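Local atomic coordinates of uncharacterized protein (Bacteroides ovatus CL02T12C04, PDB entry 6PTM), a protein that probably hydrolyses carrageenan-derived oligosaccharides from the chain end, as an exo-carrageenase of glycoside hydrolase family GH42. Residues A[694-699]-A[731-736]; A[706-711]-A[724-729]; A[745-750]-A[764-769]. All blocks are in the same frame, centred on the assembly; numbering follows the deposited sequence.

Contact 1 (A[694-699]-A[731-736]); sequences ISIAET and ATVSMS
Ser-736 O is gripped from the facing strand by two hydrogens at once. Ser-695 N donates to it at 2.7 Å, with an N-H...O angle of 165°, and the CA-H of Ile-694 reaches the same oxygen with its CA 3.4 Å away. From this end the ladder runs on through Ala-697 with Ser-734 and Thr-699 with Thr-732, each a hydrogen-bonded pair closed by two backbone bonds. Side chains sort themselves to the two faces. On one, Ile-696 and Met-735 lie side by side and point the same way, with Ile-696 CG1 3.8 Å from Met-735 CG. The second branch of Ile-696, CG2, stands anti to the backbone N (CG1 at chi1 -55°) and leans across to Val-733 CB at 3.9 Å. Glu-698 shares this face: its extended chain lays CG over the methyl of Ala-731, 3.8 Å from that CB, while OE2 accepts from Asn-700 ND2 and Gly-706 N and OE1 from Cys-707 N, which together would fix the rotation of the carboxylate. The other face carries small, mostly polar groups; here Thr-699 OG1 packs 3.6 Å from Thr-732 CB. Trp-709 and Val-721 cover Ile-696, and Leu-768 meets Met-735, so one largely apolar and one mostly polar face mark an antiparallel pair in one sheet of a two-sheet beta sandwich, its apolar face turned to the other sheet.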
loop_
_atom_site.group_PDB
_atom_site.type_symbol
_atom_site.label_atom_id
_atom_site.label_comp_id
_atom_site.label_asym_id
_atom_site.label_seq_id
_atom_site.Cartn_x
_atom_site.Cartn_y
_atom_site.Cartn_z
ATOM N N ILE A 694 -25.576 6.346 11.461
ATOM C CA ILE A 694 -25.038 6.885 12.739
ATOM C C ILE A 694 -24.315 8.181 12.353
ATOM O O ILE A 694 -23.531 8.159 11.357
ATOM C CB ILE A 694 -24.099 5.884 13.454
ATOM C CG1 ILE A 694 -24.738 4.519 13.747
ATOM C CG2 ILE A 694 -23.513 6.474 14.717
ATOM C CD1 ILE A 694 -26.021 4.578 14.557
ATOM N N SER A 695 -24.566 9.278 13.075
ATOM C CA SER A 695 -23.878 10.573 12.882
ATOM C C SER A 695 -22.792 10.708 13.924
ATOM O O SER A 695 -23.048 10.380 15.106
ATOM C CB SER A 695 -24.819 11.722 12.945
ATOM O OG SER A 695 -25.781 11.505 11.943
ATOM N N ILE A 696 -21.632 11.186 13.499
ATOM C CA ILE A 696 -20.481 11.416 14.414
ATOM C C ILE A 696 -19.982 12.855 14.282
ATOM O O ILE A 696 -19.841 13.368 13.173
ATOM C CB ILE A 696 -19.371 10.371 14.199
ATOM C CG1 ILE A 696 -19.946 8.959 14.336
ATOM C CG2 ILE A 696 -18.231 10.635 15.158
ATOM C CD1 ILE A 696 -18.930 7.870 14.469
ATOM N N ALA A 697 -19.749 13.474 15.433
ATOM C CA ALA A 697 -19.023 14.745 15.580
ATOM C C ALA A 697 -17.745 14.466 16.372
ATOM O O ALA A 697 -17.770 13.712 17.350
ATOM C CB ALA A 697 -19.897 15.763 16.290
ATOM N N GLU A 698 -16.675 15.149 16.014
ATOM C CA GLU A 698 -15.366 15.045 16.685
ATOM C C GLU A 698 -14.968 16.413 17.230
ATOM O O GLU A 698 -14.967 17.385 16.429
ATOM C CB GLU A 698 -14.331 14.580 15.669
ATOM C CG GLU A 698 -12.934 14.461 16.227
ATOM C CD GLU A 698 -11.878 14.117 15.182
ATOM O OE1 GLU A 698 -12.261 13.668 14.073
ATOM O OE2 GLU A 698 -10.677 14.353 15.473
ATOM N N THR A 699 -14.518 16.469 18.479
ATOM C CA THR A 699 -13.819 17.667 19.014
ATOM C C THR A 699 -12.393 17.274 19.414
ATOM O O THR A 699 -12.175 16.162 19.917
ATOM C CB THR A 699 -14.615 18.297 20.166
ATOM O OG1 THR A 699 -14.642 17.301 21.183
ATOM C CG2 THR A 699 -16.020 18.710 19.794
ATOM N N ALA A 731 -9.028 12.917 20.585
ATOM C CA ALA A 731 -10.287 13.358 19.988
ATOM C C ALA A 731 -11.418 12.777 20.832
ATOM O O ALA A 731 -11.299 11.635 21.285
ATOM C CB ALA A 731 -10.331 12.890 18.544
ATOM N N THR A 732 -12.467 13.555 21.041
ATOM C CA THR A 732 -13.748 13.081 21.603
ATOM C C THR A 732 -14.747 12.902 20.464
ATOM O O THR A 732 -15.002 13.880 19.747
ATOM C CB THR A 732 -14.297 14.067 22.636
ATOM O OG1 THR A 732 -13.363 14.045 23.707
ATOM C CG2 THR A 732 -15.691 13.692 23.078
ATOM N N VAL A 733 -15.241 11.685 20.243
ATOM C CA VAL A 733 -16.297 11.434 19.226
ATOM C C VAL A 733 -17.628 11.447 19.960
ATOM O O VAL A 733 -17.726 10.899 21.046
ATOM C CB VAL A 733 -16.119 10.155 18.384
ATOM C CG1 VAL A 733 -14.925 10.270 17.449
ATOM C CG2 VAL A 733 -16.015 8.906 19.223
ATOM N N SER A 734 -18.634 12.020 19.328
ATOM C CA SER A 734 -20.010 12.009 19.832
ATOM C C SER A 734 -20.925 11.404 18.759
ATOM O O SER A 734 -20.908 11.888 17.604
ATOM C CB SER A 734 -20.395 13.420 20.242
ATOM O OG SER A 734 -21.733 13.354 20.623
ATOM N N MET A 735 -21.687 10.377 19.107
ATOM C CA MET A 735 -22.500 9.605 18.121
ATOM C C MET A 735 -24.001 9.782 18.395
ATOM O O MET A 735 -24.383 9.848 19.558
ATOM C CB MET A 735 -22.160 8.116 18.203
ATOM C CG MET A 735 -20.711 7.798 17.902
ATOM S SD MET A 735 -20.486 5.995 17.814
ATOM C CE MET A 735 -21.133 5.528 19.414
ATOM N N SER A 736 -24.813 9.866 17.350
ATOM C CA SER A 736 -26.287 9.866 17.442
ATOM C C SER A 736 -26.838 9.087 16.257
ATOM O O SER A 736 -26.130 8.948 15.240
ATOM C CB SER A 736 -26.847 11.265 17.480
ATOM O OG SER A 736 -26.554 11.920 16.251
#

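Contact 2 (A[706-711]-A[724-729]); sequences GCEWRV and VNIGKS. With EDO (1,2-ethanediol), chain E; EDO (1,2-ethanediol), chain F.
The open end of the beta hairpin formed by strands 707-715 and 718-725 is where 706-711 meets 724-729, and an Asx turn finishes it. Glu-708 and Val-724 make the last hydrogen-bonded pair, with Glu-708 N 3.0 Å from Val-724 O and the return bond from Val-724 N to Glu-708 O. Beyond it the chains draw together: Ile-726 N gives a bond of 2.7 Å to Gly-706 O, but from well above the carbonyl plane, as the strand pairing is bending into a turn. Gly-706 and Gly-727 then come within 3.9 Å, CA to CA, a closeness that a side-chain carbon on Gly-706 would obstruct.

Asn-725 shapes that turn. With CG anti to the backbone N (chi1 -173°), its amide swings along the chain, and OD1 accepts from Gly-727 N at 2.9 Å while ND2 donates to Ser-729 O, which lies near the amide plane. On the same face Cys-707 SG rests 3.8 Å from Asn-725 OD1, and both side chains pack against Ala-731 of the neighbouring sheet. The opposite face looks to the body of the enzyme. There Ile-726 brings CD1 to 3.8 Å from Glu-708 CB, and both lie against Leu-495 of helix 486-498. The buried carboxylate of Glu-708 is satisfied by His-499 and Asn-591, which together would fix its rotation; Arg-710 contributes a long, purely electrostatic pairing, NH2 to OE1 3.9 Å, that would probably steady the negative charge. At the far end, Val-711 O accepts from one 1,2-ethanediol, probably from the crystallisation liquor, and weakly from a second.

The ND2 bond is an addition; acceptance by OD1 from the N-H two residues on makes this an Asx turn, here at the open end of a hairpin.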
loop_
_atom_site.group_PDB
_atom_site.type_symbol
_atom_site.label_atom_id
_atom_site.label_comp_id
_atom_site.label_asym_id
_atom_site.label_seq_id
_atom_site.Cartn_x
_atom_site.Cartn_y
_atom_site.Cartn_z
ATOM N N GLY A 706 -9.445 14.302 12.836
ATOM C CA GLY A 706 -8.489 13.199 12.603
ATOM C C GLY A 706 -9.128 11.820 12.649
ATOM O O GLY A 706 -8.420 10.849 12.380
ATOM N N CYS A 707 -10.383 11.706 13.093
ATOM C CA CYS A 707 -11.055 10.396 13.242
ATOM C C CYS A 707 -11.736 10.044 11.932
ATOM O O CYS A 707 -12.781 10.662 11.592
ATOM C CB CYS A 707 -12.049 10.407 14.391
ATOM S SG CYS A 707 -11.227 10.521 15.988
ATOM N N GLU A 708 -11.148 9.097 11.199
ATOM C CA GLU A 708 -11.810 8.534 10.011
ATOM C C GLU A 708 -12.783 7.469 10.489
ATOM O O GLU A 708 -12.341 6.536 11.155
ATOM C CB GLU A 708 -10.791 7.908 9.066
ATOM C CG GLU A 708 -11.402 7.602 7.715
ATOM C CD GLU A 708 -10.563 6.665 6.862
ATOM O OE1 GLU A 708 -10.545 5.433 7.162
ATOM O OE2 GLU A 708 -9.893 7.180 5.962
ATOM N N TRP A 709 -14.053 7.604 10.134
ATOM C CA TRP A 709 -15.119 6.702 10.626
ATOM C C TRP A 709 -15.940 6.136 9.470
ATOM O O TRP A 709 -15.952 6.759 8.358
ATOM C CB TRP A 709 -15.969 7.389 11.677
ATOM C CG TRP A 709 -16.647 8.630 11.227
ATOM C CD1 TRP A 709 -16.101 9.868 11.148
ATOM C CD2 TRP A 709 -18.041 8.776 10.932
ATOM N NE1 TRP A 709 -17.048 10.765 10.733
ATOM C CE2 TRP A 709 -18.256 10.134 10.626
ATOM C CE3 TRP A 709 -19.115 7.890 10.871
ATOM C CZ2 TRP A 709 -19.512 10.633 10.297
ATOM C CZ3 TRP A 709 -20.350 8.369 10.493
ATOM C CH2 TRP A 709 -20.543 9.721 10.210
ATOM N N ARG A 710 -16.512 4.945 9.698
ATOM C CA ARG A 710 -17.336 4.218 8.716
ATOM C C ARG A 710 -18.454 3.524 9.478
ATOM O O ARG A 710 -18.271 3.213 10.651
ATOM C CB ARG A 710 -16.507 3.173 7.962
ATOM C CG ARG A 710 -15.332 3.727 7.165
ATOM C CD ARG A 710 -15.723 4.640 5.999
ATOM N NE ARG A 710 -14.526 5.122 5.287
ATOM C CZ ARG A 710 -13.773 4.385 4.464
ATOM N NH1 ARG A 710 -14.062 3.108 4.214
ATOM N NH2 ARG A 710 -12.691 4.921 3.919
ATOM N N VAL A 711 -19.579 3.285 8.814
ATOM C CA VAL A 711 -20.733 2.585 9.410
ATOM C C VAL A 711 -21.262 1.560 8.413
ATOM O O VAL A 711 -21.524 1.951 7.257
ATOM C CB VAL A 711 -21.821 3.590 9.816
ATOM C CG1 VAL A 711 -22.955 2.884 10.564
ATOM C CG2 VAL A 711 -21.220 4.710 10.638
ATOM N N VAL A 724 -10.895 5.225 13.449
ATOM C CA VAL A 724 -9.438 5.288 13.721
ATOM C C VAL A 724 -9.061 6.757 13.885
ATOM O O VAL A 724 -9.347 7.543 12.995
ATOM C CB VAL A 724 -8.630 4.633 12.590
ATOM C CG1 VAL A 724 -7.157 4.588 12.936
ATOM C CG2 VAL A 724 -9.181 3.272 12.245
ATOM N N ASN A 725 -8.410 7.095 14.992
ATOM C CA ASN A 725 -7.886 8.460 15.201
ATOM C C ASN A 725 -6.528 8.566 14.502
ATOM O O ASN A 725 -5.533 8.047 15.038
ATOM C CB ASN A 725 -7.819 8.822 16.675
ATOM C CG ASN A 725 -7.452 10.272 16.883
ATOM O OD1 ASN A 725 -7.437 11.058 15.934
ATOM N ND2 ASN A 725 -7.188 10.644 18.125
ATOM N N ILE A 726 -6.520 9.219 13.340
ATOM C CA ILE A 726 -5.314 9.491 12.510
ATOM C C ILE A 726 -4.719 10.808 13.017
ATOM O O ILE A 726 -3.598 11.116 12.645
ATOM C CB ILE A 726 -5.678 9.588 11.015
ATOM C CG1 ILE A 726 -6.500 8.395 10.533
ATOM C CG2 ILE A 726 -4.420 9.725 10.172
ATOM C CD1 ILE A 726 -7.101 8.593 9.132
ATOM N N GLY A 727 -5.455 11.540 13.853
ATOM C CA GLY A 727 -5.022 12.834 14.415
ATOM C C GLY A 727 -3.892 12.696 15.434
ATOM O O GLY A 727 -3.746 11.643 16.086
ATOM N N LYS A 728 -3.157 13.774 15.663
ATOM C CA LYS A 728 -1.953 13.721 16.515
ATOM C C LYS A 728 -2.302 14.013 17.972
ATOM O O LYS A 728 -1.372 14.061 18.780
ATOM C CB LYS A 728 -0.954 14.781 16.070
ATOM C CG LYS A 728 -1.479 16.185 16.294
ATOM C CD LYS A 728 -0.727 17.222 15.516
ATOM C CE LYS A 728 0.490 17.729 16.239
ATOM N NZ LYS A 728 0.619 19.175 15.954
ATOM N N SER A 729 -3.558 14.269 18.314
ATOM C CA SER A 729 -3.927 14.470 19.744
ATOM C C SER A 729 -5.257 13.780 20.007
ATOM O O SER A 729 -5.886 13.368 19.054
ATOM C CB SER A 729 -3.927 15.955 20.142
ATOM O OG SER A 729 -4.954 16.666 19.458
HETATM C C1 EDO E . -25.625 1.646 6.263
HETATM O O1 EDO E . -24.374 1.410 5.641
HETATM C C2 EDO E . -25.384 2.340 7.549
HETATM O O2 EDO E . -24.773 3.618 7.457
HETATM C C1 EDO F . -23.828 4.731 3.981
HETATM O O1 EDO F . -24.145 3.350 3.747
HETATM C C2 EDO F . -22.566 4.897 4.727
HETATM O O2 EDO F . -22.621 4.493 6.096
#

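Contact 3 (A[745-750]-A[764-769]); sequences VSEVLT and DVQLLE
Leu-767 and Val-748 form the close-packed part of this contact, whereas Glu-747 and Gln-766 meet only through water. The first torsion of Leu-767 (-173°) turns CG away from its own N and brings the CD2 branch beneath the side chains of Val-748 and Leu-749: CD2 lies 3.9 Å from Val-748 CB, with CG1 of the same valine equally near, and the branch point of Leu-749 stands a little further off. Val-748 CG2 reaches the other way and settles 3.7 Å above the backbone at Glu-769 N. Trp-494 of helix 486-498 also touches Leu-767, so the cluster sits between the sheet and the helix. Cutting Leu-767 back to an alanine removes the CD2 branch and is likely to open a gap beneath Val-748 and Leu-749 and to lose one of the contacts on the indole of Trp-494.

The backbone is that of an antiparallel edge: strand 742-747, outermost of its four-stranded sheet, pairs with 765-772 through the two bonds of Ser-746 with Glu-769, then peels off into a turn after Val-748 N has bonded to Leu-767 O at 2.9 Å. On the buried face of this pair Val-745 CG1 touches both methyls of Leu-768, which in turn meets Ile-758 of the other sheet.

Where the strands part, water takes over. One molecule donates to Leu-767 O at 2.6 Å and accepts from Leu-749 N, so this carbonyl oxygen is held by both a backbone N-H and a water. A second water donates to Glu-747 OE2 at 2.9 Å and to Gln-766 OE1 at 2.6 Å, spanning two acceptors that do not bond to each other. The other carboxylate oxygen of Glu-747, OE1, receives the hydroxyl of Thr-750.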
loop_
_atom_site.group_PDB
_atom_site.type_symbol
_atom_site.label_atom_id
_atom_site.label_comp_id
_atom_site.label_asym_id
_atom_site.label_seq_id
_atom_site.Cartn_x
_atom_site.Cartn_y
_atom_site.Cartn_z
ATOM N N VAL A 745 -24.462 0.825 22.999
ATOM C CA VAL A 745 -23.144 0.818 22.316
ATOM C C VAL A 745 -22.302 -0.218 23.051
ATOM O O VAL A 745 -22.250 -0.152 24.281
ATOM C CB VAL A 745 -22.508 2.215 22.338
ATOM C CG1 VAL A 745 -21.227 2.238 21.520
ATOM C CG2 VAL A 745 -23.473 3.296 21.868
ATOM N N SER A 746 -21.765 -1.196 22.336
ATOM C CA SER A 746 -20.761 -2.138 22.874
ATOM C C SER A 746 -19.557 -2.229 21.924
ATOM O O SER A 746 -19.635 -1.865 20.734
ATOM C CB SER A 746 -21.400 -3.483 23.177
ATOM O OG SER A 746 -21.840 -4.084 21.983
ATOM N N GLU A 747 -18.470 -2.732 22.470
ATOM C CA GLU A 747 -17.212 -3.062 21.765
ATOM C C GLU A 747 -17.374 -4.431 21.103
ATOM O O GLU A 747 -17.596 -5.420 21.807
ATOM C CB GLU A 747 -16.069 -3.074 22.774
ATOM C CG GLU A 747 -15.816 -1.701 23.378
ATOM C CD GLU A 747 -14.556 -1.611 24.209
ATOM O OE1 GLU A 747 -13.999 -2.650 24.487
ATOM O OE2 GLU A 747 -14.158 -0.496 24.563
ATOM N N VAL A 748 -17.213 -4.494 19.790
ATOM C CA VAL A 748 -17.344 -5.782 19.039
ATOM C C VAL A 748 -16.314 -6.788 19.566
ATOM O O VAL A 748 -16.676 -7.942 19.850
ATOM C CB VAL A 748 -17.200 -5.535 17.531
ATOM C CG1 VAL A 748 -17.050 -6.844 16.751
ATOM C CG2 VAL A 748 -18.361 -4.698 17.038
ATOM N N LEU A 749 -15.082 -6.369 19.780
ATOM C CA LEU A 749 -13.986 -7.327 20.056
ATOM C C LEU A 749 -14.039 -7.816 21.510
ATOM O O LEU A 749 -13.477 -8.887 21.775
ATOM C CB LEU A 749 -12.641 -6.666 19.725
ATOM C CG LEU A 749 -12.450 -6.289 18.260
ATOM C CD1 LEU A 749 -11.118 -5.561 18.047
ATOM C CD2 LEU A 749 -12.546 -7.510 17.360
ATOM N N THR A 750 -14.635 -7.066 22.438
ATOM C CA THR A 750 -14.512 -7.358 23.890
ATOM C C THR A 750 -15.874 -7.737 24.461
ATOM O O THR A 750 -15.874 -8.397 25.503
ATOM C CB THR A 750 -13.961 -6.187 24.710
ATOM O OG1 THR A 750 -14.797 -5.029 24.592
ATOM C CG2 THR A 750 -12.530 -5.841 24.349
ATOM N N ASP A 764 -5.732 5.222 18.091
ATOM C CA ASP A 764 -6.757 4.331 18.712
ATOM C C ASP A 764 -7.737 3.850 17.625
ATOM O O ASP A 764 -8.082 4.616 16.692
ATOM C CB ASP A 764 -7.570 5.001 19.823
ATOM C CG ASP A 764 -6.965 4.920 21.230
ATOM O OD1 ASP A 764 -5.882 4.306 21.392
ATOM O OD2 ASP A 764 -7.635 5.403 22.172
ATOM N N VAL A 765 -8.207 2.631 17.796
ATOM C CA VAL A 765 -9.196 1.969 16.910
ATOM C C VAL A 765 -10.406 1.691 17.780
ATOM O O VAL A 765 -10.245 1.032 18.826
ATOM C CB VAL A 765 -8.641 0.666 16.324
ATOM C CG1 VAL A 765 -9.692 -0.053 15.500
ATOM C CG2 VAL A 765 -7.413 0.945 15.499
ATOM N N GLN A 766 -11.572 2.118 17.341
ATOM C CA GLN A 766 -12.834 1.688 17.963
ATOM C C GLN A 766 -13.630 0.855 16.957
ATOM O O GLN A 766 -13.707 1.242 15.768
ATOM C CB GLN A 766 -13.630 2.887 18.449
ATOM C CG GLN A 766 -13.008 3.534 19.670
ATOM C CD GLN A 766 -13.182 2.733 20.929
ATOM O OE1 GLN A 766 -14.148 2.012 21.105
ATOM N NE2 GLN A 766 -12.272 2.941 21.858
ATOM N N LEU A 767 -14.153 -0.288 17.405
ATOM C CA LEU A 767 -15.098 -1.071 16.572
ATOM C C LEU A 767 -16.293 -1.396 17.467
ATOM O O LEU A 767 -16.153 -2.170 18.410
ATOM C CB LEU A 767 -14.423 -2.324 16.024
ATOM C CG LEU A 767 -15.244 -3.128 15.019
ATOM C CD1 LEU A 767 -15.347 -2.414 13.687
ATOM C CD2 LEU A 767 -14.630 -4.506 14.839
ATOM N N LEU A 768 -17.406 -0.765 17.162
ATOM C CA LEU A 768 -18.577 -0.662 18.032
ATOM C C LEU A 768 -19.796 -1.221 17.311
ATOM O O LEU A 768 -19.979 -0.998 16.081
ATOM C CB LEU A 768 -18.810 0.809 18.346
ATOM C CG LEU A 768 -17.654 1.556 18.987
ATOM C CD1 LEU A 768 -17.978 3.053 19.024
ATOM C CD2 LEU A 768 -17.372 1.042 20.387
ATOM N N GLU A 769 -20.606 -1.926 18.089
ATOM C CA GLU A 769 -21.966 -2.323 17.720
ATOM C C GLU A 769 -22.930 -1.309 18.357
ATOM O O GLU A 769 -22.956 -1.205 19.593
ATOM C CB GLU A 769 -22.216 -3.779 18.115
ATOM C CG GLU A 769 -23.600 -4.207 17.669
ATOM C CD GLU A 769 -23.886 -5.669 17.929
ATOM O OE1 GLU A 769 -24.926 -5.933 18.462
ATOM O OE2 GLU A 769 -23.056 -6.516 17.591
HETATM O O HOH W 1 -15.315 1.857 23.446
HETATM O O HOH W 2 -14.166 -3.513 19.431
#

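All three contacts belong to the C-terminal beta sandwich, in which a three-stranded antiparallel sheet faces a four-stranded one. Contact 1 pairs two strands of the smaller sheet; contacts 2 and 3 lie in the larger, where strands 718-725 and 765-772 are neighbours. Contact 1 lies about 10 Å from contact 2 and about 14 Å from contact 3, centre to centre; contacts 2 and 3 are about 14 Å apart. Along the chain, the hairpin of contact 2 falls between the two strands of contact 1, and contact 3 follows both. Glu-698 and Met-735 join the two sheets, while a probable Asn-725 N to Asp-764 O bond joins contacts 2 and 3 within the larger one.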